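PDB 6KYY: pyridine nucleotide-disulphide oxidoreductase dimerisation region, which binds FAD as a flavoprotein disulfide reductase induced by hypochlorous acid and is probably involved in resistance to reactive chlorine species. Local coordinates for residues L311-I316 / R327-R332; V27-A32 / D319-E324; T69-A74 / S182-F187. All blocks are in the same frame, centred on the assembly; numbering follows the deposited sequence.

Interaction 1 (L311-I316 / R327-R332); sequences LDDYRI and RSTDDR
Asp312, on helix 307-321, gathers Arg327 and Arg332 of the loop 327-332 round one buried carboxylate. Salt bridges dominate. With CG anti to the backbone N (chi1 -168°), Asp312 faces the loop, and Arg327 grips it end-on with two nitrogens. NH1 of Arg327 reaches Asp312 OD1 at 2.8 Å from above the carboxylate plane. NH2 of the same arginine makes a longer but straighter bond, 3.2 Å to Asp312 OD2, on the syn lone pair. Arg332 meets Asp312 tip to tip, its NE lying 2.6 Å from OD2 on the anti side, which gives this oxygen two firm donors. NH2 of Arg332 also turns to Asp313 OD2 at 2.6 Å, almost straight (173°), so that one guanidinium bridges successive acidic residues.

Within the helix, Arg315 NH1 adds a weak bond to Asp312 OD1, while its NH2 goes to the backbone O of Gln429 in the second subunit. Arg315 NH1 and Arg327 NH1 stand 4.5 Å apart, a repulsion that the shared carboxylate probably offsets.

Van der Waals packing supplements the charges: the CD1 methyl of Ile316 rests 3.3 Å above one face of the Arg327 guanidinium, toward its rim, and also touches the carbonyl O of Ser328. The loop itself is shaped by an ST turn, Ser328 OG accepting from Asp330 N. Together the five charged side chains form a salt-bridge network at the subunit interface, where Asp312 and Arg332 pack on Ile430 of the second subunit.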
ATOM      1  N   LEU B 311      -7.393 -12.967  14.882  1.00 18.14           N
ATOM      2  CA  LEU B 311      -8.644 -12.722  14.171  1.00 25.97           C
ATOM      3  C   LEU B 311      -9.143 -13.988  13.486  1.00 13.89           C
ATOM      4  O   LEU B 311     -10.344 -14.282  13.512  1.00 16.54           O
ATOM      5  CB  LEU B 311      -8.464 -11.599  13.150  1.00 24.85           C
ATOM      6  CG  LEU B 311      -9.755 -11.121  12.480  1.00 26.18           C
ATOM      7  CD1 LEU B 311     -10.694 -10.505  13.507  1.00 24.88           C
ATOM      8  CD2 LEU B 311      -9.465 -10.139  11.354  1.00  8.96           C
ATOM      9  N   ASP B 312      -8.237 -14.747  12.864  1.00 12.67           N
ATOM     10  CA  ASP B 312      -8.629 -16.022  12.277  1.00 14.58           C
ATOM     11  C   ASP B 312      -9.086 -17.005  13.345  1.00 16.19           C
ATOM     12  O   ASP B 312      -9.922 -17.872  13.070  1.00 21.61           O
ATOM     13  CB  ASP B 312      -7.473 -16.616  11.474  1.00 13.00           C
ATOM     14  CG  ASP B 312      -7.907 -17.775  10.604  1.00 12.09           C
ATOM     15  OD1 ASP B 312      -8.805 -17.577   9.760  1.00  6.07           O
ATOM     16  OD2 ASP B 312      -7.355 -18.884  10.768  1.00 13.47           O
ATOM     17  N   ASP B 313      -8.550 -16.886  14.562  1.00 18.44           N
ATOM     18  CA  ASP B 313      -9.018 -17.720  15.662  1.00 15.12           C
ATOM     19  C   ASP B 313     -10.489 -17.458  15.959  1.00 23.82           C
ATOM     20  O   ASP B 313     -11.259 -18.396  16.200  1.00 18.32           O
ATOM     21  CB  ASP B 313      -8.167 -17.476  16.908  1.00 15.49           C
ATOM     22  CG  ASP B 313      -6.806 -18.132  16.821  1.00 19.90           C
ATOM     23  OD1 ASP B 313      -5.885 -17.685  17.536  1.00 17.76           O
ATOM     24  OD2 ASP B 313      -6.655 -19.094  16.039  1.00  7.48           O
ATOM     25  N   TYR B 314     -10.896 -16.186  15.946  1.00 21.19           N
ATOM     26  CA  TYR B 314     -12.312 -15.862  16.082  1.00 20.96           C
ATOM     27  C   TYR B 314     -13.129 -16.520  14.978  1.00 24.37           C
ATOM     28  O   TYR B 314     -14.248 -16.988  15.217  1.00 19.47           O
ATOM     29  CB  TYR B 314     -12.509 -14.345  16.063  1.00 20.74           C
ATOM     30  CG  TYR B 314     -13.838 -13.907  15.483  1.00 23.86           C
ATOM     31  CD1 TYR B 314     -14.984 -13.878  16.267  1.00 17.73           C
ATOM     32  CD2 TYR B 314     -13.946 -13.522  14.151  1.00 19.71           C
ATOM     33  CE1 TYR B 314     -16.199 -13.481  15.741  1.00 24.25           C
ATOM     34  CE2 TYR B 314     -15.157 -13.127  13.617  1.00 21.47           C
ATOM     35  CZ  TYR B 314     -16.280 -13.106  14.417  1.00 27.04           C
ATOM     36  OH  TYR B 314     -17.488 -12.710  13.889  1.00 20.20           O
ATOM     37  N   ARG B 315     -12.581 -16.565  13.761  1.00 31.26           N
ATOM     38  CA  ARG B 315     -13.297 -17.181  12.649  1.00 19.44           C
ATOM     39  C   ARG B 315     -13.496 -18.673  12.882  1.00 10.00           C
ATOM     40  O   ARG B 315     -14.547 -19.225  12.536  1.00 14.21           O
ATOM     41  CB  ARG B 315     -12.543 -16.937  11.343  1.00 24.57           C
ATOM     42  CG  ARG B 315     -12.460 -15.474  10.942  1.00 15.05           C
ATOM     43  CD  ARG B 315     -12.421 -15.312   9.432  1.00  8.80           C
ATOM     44  NE  ARG B 315     -11.860 -14.023   9.040  1.00 27.28           N
ATOM     45  CZ  ARG B 315     -10.659 -13.866   8.493  1.00 28.19           C
ATOM     46  NH1 ARG B 315      -9.887 -14.922   8.269  1.00 17.19           N
ATOM     47  NH2 ARG B 315     -10.230 -12.654   8.170  1.00 16.54           N
ATOM     48  N   ILE B 316     -12.500 -19.342  13.468  1.00  9.53           N
ATOM     49  CA  ILE B 316     -12.642 -20.762  13.780  1.00  9.84           C
ATOM     50  C   ILE B 316     -13.795 -20.977  14.752  1.00 10.10           C
ATOM     51  O   ILE B 316     -14.701 -21.780  14.500  1.00 10.33           O
ATOM     52  CB  ILE B 316     -11.327 -21.329  14.347  1.00 17.07           C
ATOM     53  CG1 ILE B 316     -10.144 -20.999  13.434  1.00  9.01           C
ATOM     54  CG2 ILE B 316     -11.443 -22.832  14.556  1.00 12.84           C
ATOM     55  CD1 ILE B 316     -10.329 -21.439  12.010  1.00 12.57           C
ATOM     56  N   ARG B 327     -14.583 -24.480  10.502  1.00 42.29           N
ATOM     57  CA  ARG B 327     -13.276 -24.086  10.007  1.00 22.24           C
ATOM     58  C   ARG B 327     -12.212 -24.593  10.978  1.00 21.36           C
ATOM     59  O   ARG B 327     -12.515 -25.047  12.083  1.00 24.58           O
ATOM     60  CB  ARG B 327     -13.192 -22.567   9.846  1.00 17.52           C
ATOM     61  CG  ARG B 327     -13.653 -22.061   8.487  1.00 21.36           C
ATOM     62  CD  ARG B 327     -12.857 -20.843   8.047  1.00 24.14           C
ATOM     63  NE  ARG B 327     -11.420 -21.057   8.181  1.00 14.26           N
ATOM     64  CZ  ARG B 327     -10.598 -20.221   8.804  1.00  8.41           C
ATOM     65  NH1 ARG B 327     -11.071 -19.113   9.352  1.00 21.17           N
ATOM     66  NH2 ARG B 327      -9.303 -20.494   8.883  1.00 16.69           N
ATOM     67  N   SER B 328     -10.953 -24.518  10.560  1.00 16.56           N
ATOM     68  CA  SER B 328      -9.883 -25.090  11.365  1.00 15.72           C
ATOM     69  C   SER B 328      -8.608 -24.284  11.178  1.00 18.05           C
ATOM     70  O   SER B 328      -8.461 -23.528  10.216  1.00 23.40           O
ATOM     71  CB  SER B 328      -9.638 -26.558  10.998  1.00 20.21           C
ATOM     72  OG  SER B 328      -8.274 -26.894  11.165  1.00 28.49           O
ATOM     73  N   THR B 329      -7.680 -24.447  12.128  1.00 13.22           N
ATOM     74  CA  THR B 329      -6.344 -23.898  11.936  1.00 20.66           C
ATOM     75  C   THR B 329      -5.568 -24.670  10.878  1.00 23.46           C
ATOM     76  O   THR B 329      -4.576 -24.153  10.354  1.00 20.15           O
ATOM     77  CB  THR B 329      -5.556 -23.888  13.250  1.00 25.66           C
ATOM     78  OG1 THR B 329      -5.238 -25.232  13.637  1.00 27.21           O
ATOM     79  CG2 THR B 329      -6.352 -23.207  14.354  1.00 22.62           C
ATOM     80  N   ASP B 330      -5.998 -25.892  10.553  1.00 19.84           N
ATOM     81  CA  ASP B 330      -5.443 -26.611   9.414  1.00 32.16           C
ATOM     82  C   ASP B 330      -5.773 -25.940   8.087  1.00 34.77           C
ATOM     83  O   ASP B 330      -5.245 -26.358   7.054  1.00 25.24           O
ATOM     84  CB  ASP B 330      -5.952 -28.057   9.393  1.00 30.05           C
ATOM     85  CG  ASP B 330      -5.344 -28.910  10.493  1.00 46.16           C
ATOM     86  OD1 ASP B 330      -5.906 -29.988  10.787  1.00 31.63           O
ATOM     87  OD2 ASP B 330      -4.308 -28.507  11.063  1.00 35.43           O
ATOM     88  N   ASP B 331      -6.641 -24.927   8.089  1.00 26.23           N
ATOM     89  CA  ASP B 331      -6.939 -24.163   6.885  1.00 21.37           C
ATOM     90  C   ASP B 331      -5.895 -23.094   6.592  1.00 22.87           C
ATOM     91  O   ASP B 331      -5.968 -22.456   5.538  1.00 15.71           O
ATOM     92  CB  ASP B 331      -8.314 -23.499   7.004  1.00 15.93           C
ATOM     93  CG  ASP B 331      -9.454 -24.483   6.847  1.00 21.80           C
ATOM     94  OD1 ASP B 331      -9.938 -25.004   7.874  1.00 25.32           O
ATOM     95  OD2 ASP B 331      -9.872 -24.731   5.698  1.00 33.59           O
ATOM     96  N   ARG B 332      -4.936 -22.889   7.490  1.00 22.00           N
ATOM     97  CA  ARG B 332      -3.966 -21.812   7.339  1.00 21.71           C
ATOM     98  C   ARG B 332      -2.825 -22.242   6.427  1.00 18.50           C
ATOM     99  O   ARG B 332      -2.236 -23.311   6.613  1.00 20.14           O
ATOM    100  CB  ARG B 332      -3.419 -21.400   8.704  1.00 16.40           C
ATOM    101  CG  ARG B 332      -4.156 -20.238   9.341  1.00 24.11           C
ATOM    102  CD  ARG B 332      -3.898 -20.183  10.835  1.00  9.68           C
ATOM    103  NE  ARG B 332      -5.015 -19.584  11.556  1.00  5.59           N
ATOM    104  CZ  ARG B 332      -5.145 -19.605  12.878  1.00 12.04           C
ATOM    105  NH1 ARG B 332      -4.226 -20.200  13.626  1.00 17.52           N
ATOM    106  NH2 ARG B 332      -6.194 -19.032  13.452  1.00 10.93           N
TER

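Interaction 2 (V27-A32 / D319-E324); sequences VTLAKA and DELLGE
Thr28 OG1, on a side chain whose methyl group packs against Leu322, is a polar atom with two partners: it is hydrogen-bonded both to the backbone O of Thr24, one turn earlier, and to the hydroxyl of Tyr314. Division of labour within one small side chain follows from its first torsion. OG1 lies beside the backbone N, whereas CG2 is anti to that N and meets Leu322 CD1 at 4.1 Å, the two side chains crossing obliquely.

No hydrogen bond spans segments 27-32 and 319-324, and the rest of the contact is apolar. Leu322 splits its branches: CD1 touches Ala32 CB at 4.2 Å as well as Thr28, while CD2 approaches Leu29 CD2, also at 4.2 Å. Leu29 in turn sends its other methyl, CD1, to within 4.1 Å of Leu321 CD1; these two leucines cross at about a right angle. The contact lies at the surface and buries 179 Å² in all. Leu322 is the first residue to leave the helical conformation after helix 307-321.

Leu29 also touches Trp34 in the loop after helix 20-31. That helix links the parallel strands 10-16 and 36-40 in a beta-alpha-beta crossover, its N-terminal end belonging to what is probably the Rossmann-type GxGxxG turn, with backbone amides on FAD, and helix 307-321 packs beside it, following strand 294-296 of the same sheet.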
ATOM      1  N   VAL B  27     -18.933  -9.281  20.277  1.00 22.24           N
ATOM      2  CA  VAL B  27     -19.888  -8.527  19.472  1.00 27.07           C
ATOM      3  C   VAL B  27     -20.726  -9.464  18.611  1.00 21.88           C
ATOM      4  O   VAL B  27     -21.918  -9.223  18.388  1.00 34.15           O
ATOM      5  CB  VAL B  27     -19.162  -7.470  18.618  1.00 14.52           C
ATOM      6  CG1 VAL B  27     -20.159  -6.474  18.053  1.00 13.32           C
ATOM      7  CG2 VAL B  27     -18.139  -6.739  19.454  1.00 27.89           C
ATOM      8  N   THR B  28     -20.122 -10.545  18.111  1.00 33.14           N
ATOM      9  CA  THR B  28     -20.852 -11.457  17.238  1.00 36.74           C
ATOM     10  C   THR B  28     -21.825 -12.340  18.009  1.00 24.12           C
ATOM     11  O   THR B  28     -22.872 -12.715  17.470  1.00 16.70           O
ATOM     12  CB  THR B  28     -19.875 -12.328  16.445  1.00 28.54           C
ATOM     13  OG1 THR B  28     -18.708 -11.564  16.118  1.00 46.35           O
ATOM     14  CG2 THR B  28     -20.527 -12.821  15.161  1.00 49.71           C
ATOM     15  N   LEU B  29     -21.507 -12.682  19.261  1.00 36.03           N
ATOM     16  CA  LEU B  29     -22.416 -13.507  20.049  1.00 22.37           C
ATOM     17  C   LEU B  29     -23.530 -12.674  20.671  1.00 21.02           C
ATOM     18  O   LEU B  29     -24.672 -13.136  20.769  1.00 24.10           O
ATOM     19  CB  LEU B  29     -21.642 -14.263  21.130  1.00 13.92           C
ATOM     20  CG  LEU B  29     -20.597 -15.264  20.632  1.00 16.80           C
ATOM     21  CD1 LEU B  29     -20.058 -16.099  21.783  1.00 24.81           C
ATOM     22  CD2 LEU B  29     -21.169 -16.156  19.539  1.00 15.48           C
ATOM     23  N   ALA B  30     -23.220 -11.447  21.098  1.00 17.55           N
ATOM     24  CA  ALA B  30     -24.264 -10.558  21.601  1.00 24.26           C
ATOM     25  C   ALA B  30     -25.256 -10.206  20.502  1.00 18.41           C
ATOM     26  O   ALA B  30     -26.458 -10.065  20.759  1.00 29.19           O
ATOM     27  CB  ALA B  30     -23.644  -9.290  22.181  1.00  9.91           C
ATOM     28  N   LYS B  31     -24.768 -10.054  19.271  1.00 16.42           N
ATOM     29  CA  LYS B  31     -25.638  -9.791  18.134  1.00 20.80           C
ATOM     30  C   LYS B  31     -26.488 -11.004  17.774  1.00 26.37           C
ATOM     31  O   LYS B  31     -27.568 -10.841  17.198  1.00 24.11           O
ATOM     32  CB  LYS B  31     -24.784  -9.343  16.944  1.00 15.91           C
ATOM     33  CG  LYS B  31     -25.514  -9.178  15.626  1.00 28.69           C
ATOM     34  CD  LYS B  31     -24.645  -9.664  14.479  1.00 29.85           C
ATOM     35  CE  LYS B  31     -25.268  -9.352  13.132  1.00 26.51           C
ATOM     36  NZ  LYS B  31     -24.229  -9.047  12.109  1.00 36.01           N
ATOM     37  N   ALA B  32     -26.036 -12.208  18.118  1.00 17.36           N
ATOM     38  CA  ALA B  32     -26.794 -13.427  17.876  1.00 14.21           C
ATOM     39  C   ALA B  32     -27.734 -13.781  19.021  1.00 24.65           C
ATOM     40  O   ALA B  32     -28.388 -14.828  18.963  1.00 24.82           O
ATOM     41  CB  ALA B  32     -25.842 -14.598  17.614  1.00 20.05           C
ATOM     42  N   ASP B 319     -17.264 -20.165  13.487  1.00  8.35           N
ATOM     43  CA  ASP B 319     -17.774 -21.187  12.583  1.00 10.61           C
ATOM     44  C   ASP B 319     -18.296 -22.408  13.328  1.00 24.37           C
ATOM     45  O   ASP B 319     -19.032 -23.207  12.741  1.00 30.80           O
ATOM     46  CB  ASP B 319     -16.683 -21.606  11.598  1.00 13.69           C
ATOM     47  CG  ASP B 319     -17.247 -22.217  10.331  1.00 29.49           C
ATOM     48  OD1 ASP B 319     -18.395 -21.887   9.969  1.00 19.58           O
ATOM     49  OD2 ASP B 319     -16.541 -23.027   9.696  1.00 23.76           O
ATOM     50  N   GLU B 320     -17.934 -22.576  14.598  1.00 21.74           N
ATOM     51  CA  GLU B 320     -18.434 -23.703  15.375  1.00 21.73           C
ATOM     52  C   GLU B 320     -19.692 -23.350  16.160  1.00 24.96           C
ATOM     53  O   GLU B 320     -20.627 -24.154  16.223  1.00 25.25           O
ATOM     54  CB  GLU B 320     -17.353 -24.208  16.334  1.00 14.57           C
ATOM     55  CG  GLU B 320     -17.768 -25.435  17.130  1.00 28.80           C
ATOM     56  CD  GLU B 320     -16.601 -26.116  17.812  1.00 15.52           C
ATOM     57  OE1 GLU B 320     -16.106 -27.129  17.276  1.00 45.03           O
ATOM     58  OE2 GLU B 320     -16.183 -25.642  18.888  1.00 17.55           O
ATOM     59  N   LEU B 321     -19.735 -22.157  16.755  1.00 38.73           N
ATOM     60  CA  LEU B 321     -20.870 -21.782  17.590  1.00 18.72           C
ATOM     61  C   LEU B 321     -22.067 -21.313  16.773  1.00 29.94           C
ATOM     62  O   LEU B 321     -23.210 -21.481  17.211  1.00 24.96           O
ATOM     63  CB  LEU B 321     -20.460 -20.685  18.573  1.00 12.04           C
ATOM     64  CG  LEU B 321     -19.186 -20.915  19.386  1.00 22.39           C
ATOM     65  CD1 LEU B 321     -18.898 -19.711  20.269  1.00 22.02           C
ATOM     66  CD2 LEU B 321     -19.302 -22.181  20.219  1.00 14.74           C
ATOM     67  N   LEU B 322     -21.836 -20.727  15.598  1.00 19.72           N
ATOM     68  CA  LEU B 322     -22.907 -20.106  14.832  1.00 12.36           C
ATOM     69  C   LEU B 322     -23.205 -20.822  13.518  1.00 23.73           C
ATOM     70  O   LEU B 322     -23.967 -20.296  12.699  1.00 19.10           O
ATOM     71  CB  LEU B 322     -22.579 -18.632  14.582  1.00 14.48           C
ATOM     72  CG  LEU B 322     -22.552 -17.775  15.853  1.00 10.51           C
ATOM     73  CD1 LEU B 322     -22.614 -16.291  15.526  1.00 12.85           C
ATOM     74  CD2 LEU B 322     -23.685 -18.162  16.796  1.00 14.05           C
ATOM     75  N   GLY B 323     -22.634 -21.998  13.293  1.00 26.47           N
ATOM     76  CA  GLY B 323     -23.089 -22.882  12.238  1.00 39.65           C
ATOM     77  C   GLY B 323     -22.093 -23.009  11.096  1.00 33.68           C
ATOM     78  O   GLY B 323     -21.008 -22.426  11.100  1.00 38.36           O
ATOM     79  N   GLU B 324     -22.518 -23.798  10.101  1.00 37.85           N
ATOM     80  CA  GLU B 324     -21.725 -24.156   8.919  1.00 48.99           C
ATOM     81  C   GLU B 324     -20.573 -25.092   9.282  1.00 56.39           C
ATOM     82  O   GLU B 324     -19.471 -24.985   8.745  1.00 57.34           O
ATOM     83  CB  GLU B 324     -21.209 -22.921   8.171  1.00 49.89           C
ATOM     84  CG  GLU B 324     -21.023 -23.141   6.672  1.00 46.80           C
ATOM     85  CD  GLU B 324     -19.576 -23.396   6.288  1.00 55.87           C
ATOM     86  OE1 GLU B 324     -19.341 -24.108   5.289  1.00 36.15           O
ATOM     87  OE2 GLU B 324     -18.675 -22.888   6.989  1.00 56.67           O
TER

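Interaction 3 (T69-A74 / S182-F187); sequences TDFVRA and SMFANF
Thr69 touches Phe187 through its backbone: the carbonyl O of Thr69 lies 3.3 Å from Phe187 CD1, at the edge of the ring and near its plane. Asp70 comes next, at the N-cap of helix 71-94. Its OD1 accepts from Arg73 N at 3.3 Å, from above the carboxylate plane, a capping bond that occupies an amide of the first helical turn.

Phe71, the next residue, begins the helix and carries most of the packing on this side. With CG anti to the backbone N (chi1 175°), its ring turns an edge to the face of Phe187 in a T-shaped pair, centroids 5.3 Å apart and planes at 84°. CD1 of Phe71 is the atom that leads, 3.6 Å from Phe187 CD2 and displaced from the ring centre toward the rim. Phe71, Phe184 and Phe187 make an aromatic cluster; the last two belong to segment 182-187, in the C-terminal part of a helix whose N-terminal end lies in a second GxGxxG-like turn, after strand 167-171, consistent with the NAD(P)H-binding domain of this family. Phe184 meets Phe71 differently: the two rings are oblique at 44°, and Phe71 CE1 approaches Phe184 CE2 at 3.9 Å. Leu164 also packs against Phe71.

One turn further on, Ala74 directs its CB at Phe187, 3.8 Å from CZ, while Ala65 of helix 55-65 touches the same phenylalanine.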
ATOM      1  N   THR B  69       9.835  13.998  12.625  1.00 41.03           N
ATOM      2  CA  THR B  69       9.060  14.839  13.522  1.00 33.13           C
ATOM      3  C   THR B  69       9.636  14.772  14.934  1.00 37.57           C
ATOM      4  O   THR B  69      10.212  13.760  15.342  1.00 33.01           O
ATOM      5  CB  THR B  69       7.592  14.394  13.513  1.00 34.14           C
ATOM      6  OG1 THR B  69       7.046  14.586  12.203  1.00 41.75           O
ATOM      7  CG2 THR B  69       6.754  15.179  14.516  1.00 42.16           C
ATOM      8  N   ASP B  70       9.504  15.881  15.666  1.00 41.70           N
ATOM      9  CA  ASP B  70       9.896  15.921  17.069  1.00 33.00           C
ATOM     10  C   ASP B  70       9.288  14.747  17.828  1.00 32.30           C
ATOM     11  O   ASP B  70       8.137  14.367  17.602  1.00 34.78           O
ATOM     12  CB  ASP B  70       9.455  17.245  17.701  1.00 31.77           C
ATOM     13  CG  ASP B  70       9.730  17.302  19.193  1.00 45.37           C
ATOM     14  OD1 ASP B  70       8.771  17.504  19.967  1.00 33.21           O
ATOM     15  OD2 ASP B  70      10.905  17.149  19.589  1.00 50.54           O
ATOM     16  N   PHE B  71      10.083  14.167  18.732  1.00 23.93           N
ATOM     17  CA  PHE B  71       9.666  12.944  19.411  1.00 27.08           C
ATOM     18  C   PHE B  71       8.473  13.186  20.328  1.00 37.96           C
ATOM     19  O   PHE B  71       7.543  12.372  20.368  1.00 39.61           O
ATOM     20  CB  PHE B  71      10.838  12.361  20.199  1.00 34.20           C
ATOM     21  CG  PHE B  71      10.474  11.169  21.038  1.00 37.30           C
ATOM     22  CD1 PHE B  71      10.281   9.927  20.455  1.00 39.81           C
ATOM     23  CD2 PHE B  71      10.331  11.288  22.411  1.00 36.96           C
ATOM     24  CE1 PHE B  71       9.950   8.828  21.224  1.00 39.85           C
ATOM     25  CE2 PHE B  71       9.999  10.193  23.185  1.00 33.10           C
ATOM     26  CZ  PHE B  71       9.809   8.961  22.590  1.00 30.75           C
ATOM     27  N   VAL B  72       8.478  14.296  21.070  1.00 37.43           N
ATOM     28  CA  VAL B  72       7.398  14.554  22.018  1.00 40.66           C
ATOM     29  C   VAL B  72       6.086  14.811  21.286  1.00 30.95           C
ATOM     30  O   VAL B  72       5.017  14.377  21.732  1.00 27.47           O
ATOM     31  CB  VAL B  72       7.768  15.722  22.949  1.00 30.96           C
ATOM     32  CG1 VAL B  72       6.762  15.832  24.085  1.00 14.41           C
ATOM     33  CG2 VAL B  72       9.174  15.536  23.495  1.00 26.59           C
ATOM     34  N   ARG B  73       6.143  15.518  20.154  1.00 36.25           N
ATOM     35  CA  ARG B  73       4.937  15.735  19.361  1.00 36.47           C
ATOM     36  C   ARG B  73       4.369  14.416  18.855  1.00 25.72           C
ATOM     37  O   ARG B  73       3.148  14.227  18.824  1.00 31.11           O
ATOM     38  CB  ARG B  73       5.236  16.672  18.189  1.00 34.43           C
ATOM     39  CG  ARG B  73       5.735  18.046  18.599  1.00 41.00           C
ATOM     40  CD  ARG B  73       4.635  19.092  18.492  1.00 46.00           C
ATOM     41  NE  ARG B  73       5.139  20.370  17.993  1.00 60.27           N
ATOM     42  CZ  ARG B  73       5.835  21.237  18.721  1.00 68.30           C
ATOM     43  NH1 ARG B  73       6.252  22.374  18.179  1.00 38.20           N
ATOM     44  NH2 ARG B  73       6.116  20.970  19.989  1.00 44.42           N
ATOM     45  N   ALA B  74       5.244  13.487  18.459  1.00 27.95           N
ATOM     46  CA  ALA B  74       4.781  12.184  17.992  1.00 20.85           C
ATOM     47  C   ALA B  74       4.191  11.367  19.134  1.00 37.71           C
ATOM     48  O   ALA B  74       3.197  10.655  18.944  1.00 41.22           O
ATOM     49  CB  ALA B  74       5.928  11.428  17.324  1.00 24.25           C
ATOM     50  N   SER B 182      14.831   1.178  13.896  1.00 22.10           N
ATOM     51  CA  SER B 182      14.614   2.200  12.876  1.00 20.25           C
ATOM     52  C   SER B 182      13.793   3.362  13.419  1.00 27.43           C
ATOM     53  O   SER B 182      14.068   4.522  13.098  1.00 37.92           O
ATOM     54  CB  SER B 182      13.924   1.591  11.654  1.00 16.15           C
ATOM     55  OG  SER B 182      14.374   0.272  11.408  1.00 20.90           O
ATOM     56  N   MET B 183      12.784   3.068  14.244  1.00 30.98           N
ATOM     57  CA  MET B 183      11.882   4.115  14.717  1.00 28.82           C
ATOM     58  C   MET B 183      12.630   5.186  15.500  1.00 33.55           C
ATOM     59  O   MET B 183      12.407   6.385  15.296  1.00 29.74           O
ATOM     60  CB  MET B 183      10.773   3.508  15.576  1.00 25.12           C
ATOM     61  CG  MET B 183       9.827   4.538  16.170  1.00 26.12           C
ATOM     62  SD  MET B 183       9.182   4.053  17.780  1.00 43.17           S
ATOM     63  CE  MET B 183       8.213   2.621  17.326  1.00 35.50           C
ATOM     64  N   PHE B 184      13.523   4.777  16.401  1.00 28.50           N
ATOM     65  CA  PHE B 184      14.248   5.753  17.204  1.00 24.45           C
ATOM     66  C   PHE B 184      15.447   6.327  16.459  1.00 33.68           C
ATOM     67  O   PHE B 184      15.792   7.496  16.663  1.00 36.76           O
ATOM     68  CB  PHE B 184      14.678   5.122  18.528  1.00 18.53           C
ATOM     69  CG  PHE B 184      13.579   5.068  19.553  1.00 25.21           C
ATOM     70  CD1 PHE B 184      12.560   4.133  19.449  1.00 29.47           C
ATOM     71  CD2 PHE B 184      13.555   5.960  20.612  1.00 22.10           C
ATOM     72  CE1 PHE B 184      11.543   4.085  20.385  1.00 27.92           C
ATOM     73  CE2 PHE B 184      12.541   5.917  21.552  1.00 32.31           C
ATOM     74  CZ  PHE B 184      11.535   4.978  21.438  1.00 28.32           C
ATOM     75  N   ALA B 185      16.085   5.534  15.594  1.00 32.69           N
ATOM     76  CA  ALA B 185      17.142   6.080  14.749  1.00 24.70           C
ATOM     77  C   ALA B 185      16.585   7.064  13.732  1.00 29.20           C
ATOM     78  O   ALA B 185      17.311   7.948  13.261  1.00 35.84           O
ATOM     79  CB  ALA B 185      17.896   4.955  14.043  1.00 24.21           C
ATOM     80  N   ASN B 186      15.304   6.929  13.380  1.00 39.19           N
ATOM     81  CA  ASN B 186      14.658   7.929  12.538  1.00 32.27           C
ATOM     82  C   ASN B 186      14.424   9.222  13.310  1.00 40.05           C
ATOM     83  O   ASN B 186      14.523  10.318  12.745  1.00 42.40           O
ATOM     84  CB  ASN B 186      13.338   7.385  11.994  1.00 17.52           C
ATOM     85  CG  ASN B 186      13.506   6.645  10.683  1.00 27.71           C
ATOM     86  OD1 ASN B 186      14.507   6.809   9.985  1.00 21.82           O
ATOM     87  ND2 ASN B 186      12.519   5.828  10.339  1.00 29.28           N
ATOM     88  N   PHE B 187      14.116   9.109  14.603  1.00 45.49           N
ATOM     89  CA  PHE B 187      13.917  10.273  15.457  1.00 24.73           C
ATOM     90  C   PHE B 187      15.216  11.003  15.771  1.00 36.31           C
ATOM     91  O   PHE B 187      15.167  12.080  16.374  1.00 31.10           O
ATOM     92  CB  PHE B 187      13.243   9.852  16.763  1.00 35.02           C
ATOM     93  CG  PHE B 187      11.749   9.702  16.665  1.00 46.22           C
ATOM     94  CD1 PHE B 187      10.982  10.654  16.016  1.00 52.04           C
ATOM     95  CD2 PHE B 187      11.112   8.610  17.233  1.00 33.25           C
ATOM     96  CE1 PHE B 187       9.608  10.517  15.932  1.00 31.25           C
ATOM     97  CE2 PHE B 187       9.740   8.468  17.150  1.00 29.26           C
ATOM     98  CZ  PHE B 187       8.988   9.422  16.499  1.00 26.75           C
TER

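The three contacts show how chemistry varies with place. Interactions 1 and 2 share helix 307-321 and lie about 14 Å apart between centres; they meet through the probable Tyr314-Thr28 hydroxyl bond. Interaction 1, partly buried and in contact with the second subunit, relies on charge; interaction 2, at the surface, on methyl contacts and the smallest buried area of the three. Interaction 3 is likewise partly buried but aromatic, joining other helices on the opposite side of the chain's centre, about 37 Å from interaction 1 between centres. In sequence it falls inside the long loop that interaction 2 closes.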